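Side-chain contact in glucanase (Klebsiella pneumoniae, PDB 5GY3), which probably cleaves internal beta-1,4-glucosidic bonds in cellulose and related beta-glucans, as a family 8 glycosyl hydrolase: residues 124-128 with 129-133. Residues are numbered along the deposited sequence; the frame is centred on the assembly and turned at random.
Sequences VVTFA and GRQVM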
ATOM      1  N   VAL A 124     -14.085  -3.942   7.072  1.00  9.80           N
ATOM      2  CA  VAL A 124     -13.584  -4.229   8.412  1.00  8.28           C
ATOM      3  C   VAL A 124     -14.550  -5.179   9.096  1.00  9.90           C
ATOM      4  O   VAL A 124     -15.764  -4.924   9.139  1.00  8.97           O
ATOM      5  CB  VAL A 124     -13.388  -2.944   9.230  1.00  9.12           C
ATOM      6  CG1 VAL A 124     -13.150  -3.290  10.709  1.00  9.04           C
ATOM      7  CG2 VAL A 124     -12.200  -2.181   8.684  1.00  7.44           C
ATOM      8  N   VAL A 125     -14.017  -6.286   9.611  1.00  7.33           N
ATOM      9  CA  VAL A 125     -14.833  -7.296  10.268  1.00 10.12           C
ATOM     10  C   VAL A 125     -14.218  -7.632  11.618  1.00  8.20           C
ATOM     11  O   VAL A 125     -13.053  -7.340  11.893  1.00  9.91           O
ATOM     12  CB  VAL A 125     -14.991  -8.574   9.411  1.00 12.55           C
ATOM     13  CG1 VAL A 125     -15.656  -8.242   8.072  1.00 12.30           C
ATOM     14  CG2 VAL A 125     -13.643  -9.244   9.201  1.00 10.77           C
ATOM     15  N   THR A 126     -15.045  -8.224  12.475  1.00  8.49           N
ATOM     16  CA  THR A 126     -14.603  -8.773  13.747  1.00  9.72           C
ATOM     17  C   THR A 126     -14.246 -10.238  13.539  1.00 10.97           C
ATOM     18  O   THR A 126     -15.087 -11.015  13.077  1.00 10.39           O
ATOM     19  CB  THR A 126     -15.709  -8.654  14.795  1.00 13.75           C
ATOM     20  OG1 THR A 126     -16.168  -7.303  14.850  1.00 12.28           O
ATOM     21  CG2 THR A 126     -15.195  -9.075  16.162  1.00 12.09           C
ATOM     22  N   PHE A 127     -13.019 -10.622  13.895  1.00  8.87           N
ATOM     23  CA  PHE A 127     -12.544 -11.981  13.640  1.00  7.50           C
ATOM     24  C   PHE A 127     -11.372 -12.280  14.564  1.00  9.09           C
ATOM     25  O   PHE A 127     -10.497 -11.432  14.745  1.00  9.70           O
ATOM     26  CB  PHE A 127     -12.111 -12.135  12.181  1.00  9.84           C
ATOM     27  CG  PHE A 127     -12.050 -13.564  11.697  1.00 10.35           C
ATOM     28  CD1 PHE A 127     -13.192 -14.204  11.233  1.00 11.43           C
ATOM     29  CD2 PHE A 127     -10.846 -14.249  11.671  1.00  9.67           C
ATOM     30  CE1 PHE A 127     -13.138 -15.517  10.765  1.00 11.69           C
ATOM     31  CE2 PHE A 127     -10.780 -15.552  11.206  1.00  9.68           C
ATOM     32  CZ  PHE A 127     -11.936 -16.191  10.748  1.00 10.45           C
ATOM     33  N   ALA A 128     -11.362 -13.485  15.149  1.00 11.15           N
ATOM     34  CA  ALA A 128     -10.306 -13.891  16.088  1.00 10.44           C
ATOM     35  C   ALA A 128     -10.108 -12.856  17.201  1.00 11.49           C
ATOM     36  O   ALA A 128      -8.993 -12.607  17.671  1.00 11.05           O
ATOM     37  CB  ALA A 128      -8.993 -14.164  15.344  1.00  9.92           C
ATOM     38  N   GLY A 129     -11.205 -12.246  17.640  1.00 12.00           N
ATOM     39  CA  GLY A 129     -11.143 -11.302  18.738  1.00 10.37           C
ATOM     40  C   GLY A 129     -10.599  -9.931  18.408  1.00 13.62           C
ATOM     41  O   GLY A 129     -10.290  -9.167  19.332  1.00 14.52           O
ATOM     42  N   ARG A 130     -10.475  -9.586  17.127  1.00  9.04           N
ATOM     43  CA  ARG A 130      -9.904  -8.310  16.720  1.00  8.49           C
ATOM     44  C   ARG A 130     -10.682  -7.741  15.539  1.00  9.76           C
ATOM     45  O   ARG A 130     -11.427  -8.453  14.861  1.00  9.20           O
ATOM     46  CB  ARG A 130      -8.427  -8.460  16.346  1.00 12.83           C
ATOM     47  CG  ARG A 130      -7.573  -8.758  17.566  1.00 15.87           C
ATOM     48  CD  ARG A 130      -6.129  -8.529  17.314  1.00 18.65           C
ATOM     49  NE  ARG A 130      -5.313  -8.974  18.440  1.00 16.99           N
ATOM     50  CZ  ARG A 130      -4.961  -8.204  19.461  1.00 15.39           C
ATOM     51  NH1 ARG A 130      -5.367  -6.940  19.528  1.00 15.33           N
ATOM     52  NH2 ARG A 130      -4.194  -8.708  20.427  1.00 19.87           N
ATOM     53  N   GLN A 131     -10.510  -6.433  15.318  1.00  6.22           N
ATOM     54  CA  GLN A 131     -10.978  -5.783  14.101  1.00  8.43           C
ATOM     55  C   GLN A 131      -9.906  -5.945  13.037  1.00  8.86           C
ATOM     56  O   GLN A 131      -8.738  -5.653  13.295  1.00  8.78           O
ATOM     57  CB  GLN A 131     -11.253  -4.296  14.331  1.00  7.95           C
ATOM     58  CG  GLN A 131     -12.334  -4.027  15.378  1.00  8.60           C
ATOM     59  CD  GLN A 131     -13.667  -4.624  14.982  1.00 10.92           C
ATOM     60  OE1 GLN A 131     -14.380  -4.073  14.135  1.00 12.60           O
ATOM     61  NE2 GLN A 131     -14.017  -5.760  15.589  1.00  9.79           N
ATOM     62  N   VAL A 132     -10.301  -6.415  11.852  1.00  7.80           N
ATOM     63  CA  VAL A 132      -9.365  -6.664  10.757  1.00  8.70           C
ATOM     64  C   VAL A 132      -9.960  -6.119   9.462  1.00  8.79           C
ATOM     65  O   VAL A 132     -11.170  -6.214   9.229  1.00  8.32           O
ATOM     66  CB  VAL A 132      -9.020  -8.168  10.611  1.00 14.98           C
ATOM     67  CG1 VAL A 132      -8.631  -8.768  11.948  1.00 18.53           C
ATOM     68  CG2 VAL A 132     -10.178  -8.942  10.074  1.00 15.34           C
ATOM     69  N   MET A 133      -9.100  -5.556   8.614  1.00  8.20           N
ATOM     70  CA  MET A 133      -9.487  -5.090   7.290  1.00  8.05           C
ATOM     71  C   MET A 133      -9.210  -6.183   6.259  1.00 11.82           C
ATOM     72  O   MET A 133      -8.066  -6.631   6.110  1.00  8.33           O
ATOM     73  CB  MET A 133      -8.733  -3.818   6.910  1.00 10.06           C
ATOM     74  CG  MET A 133      -9.065  -3.335   5.512  1.00  9.45           C
ATOM     75  SD  MET A 133      -8.196  -1.816   5.049  1.00 12.83           S
ATOM     76  CE  MET A 133      -9.043  -0.618   6.092  1.00  9.19           C
TER
HETATM   77  O   HOH W   1     -16.807  -4.925  13.179  1.00 25.50           O
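Gln131 reaches across the hairpin to Thr126, its partner in a non-hydrogen-bonded pair, and NE2 donates a nearly straight bond to OG1 at 2.7 Å, with the hydroxyl oxygen close to the amide plane. The bend at chi2 (-61°) turns the Gln131 chain over the neighbouring strand and brings its amide to the Thr126 hydroxyl. A water closes the ring, donating to Gln131 OE1 at 2.7 Å and also bonded to Thr126 OG1, so both ends of the amide are engaged, which defines which end is N and which is O. Val124 CG1 lies 3.7 Å from the same OE1. On the other face, Val125 CG2 meets Val132 CG2 at 3.6 Å, and Phe127 CB lies more loosely against that methyl. Between the two faces, the Val125-Val132 and Phe127-Arg130 pairs each exchange two backbone hydrogen bonds. A type I' turn from Phe127 to Arg130, with positive phi at Ala128 and Gly129, makes this a tight two-residue beta hairpin. Asp176 of helix 167-183 holds the second strand: its OD2 accepts a hydrogen bond from the Gln131 backbone N, and its OD1 forms a salt bridge with Arg130 NH1. Leu146 of strand 145-148 packs against Val125, Phe127 and Val132, while Met133 touches helix 86-103 near Asp87, the predicted nucleophile.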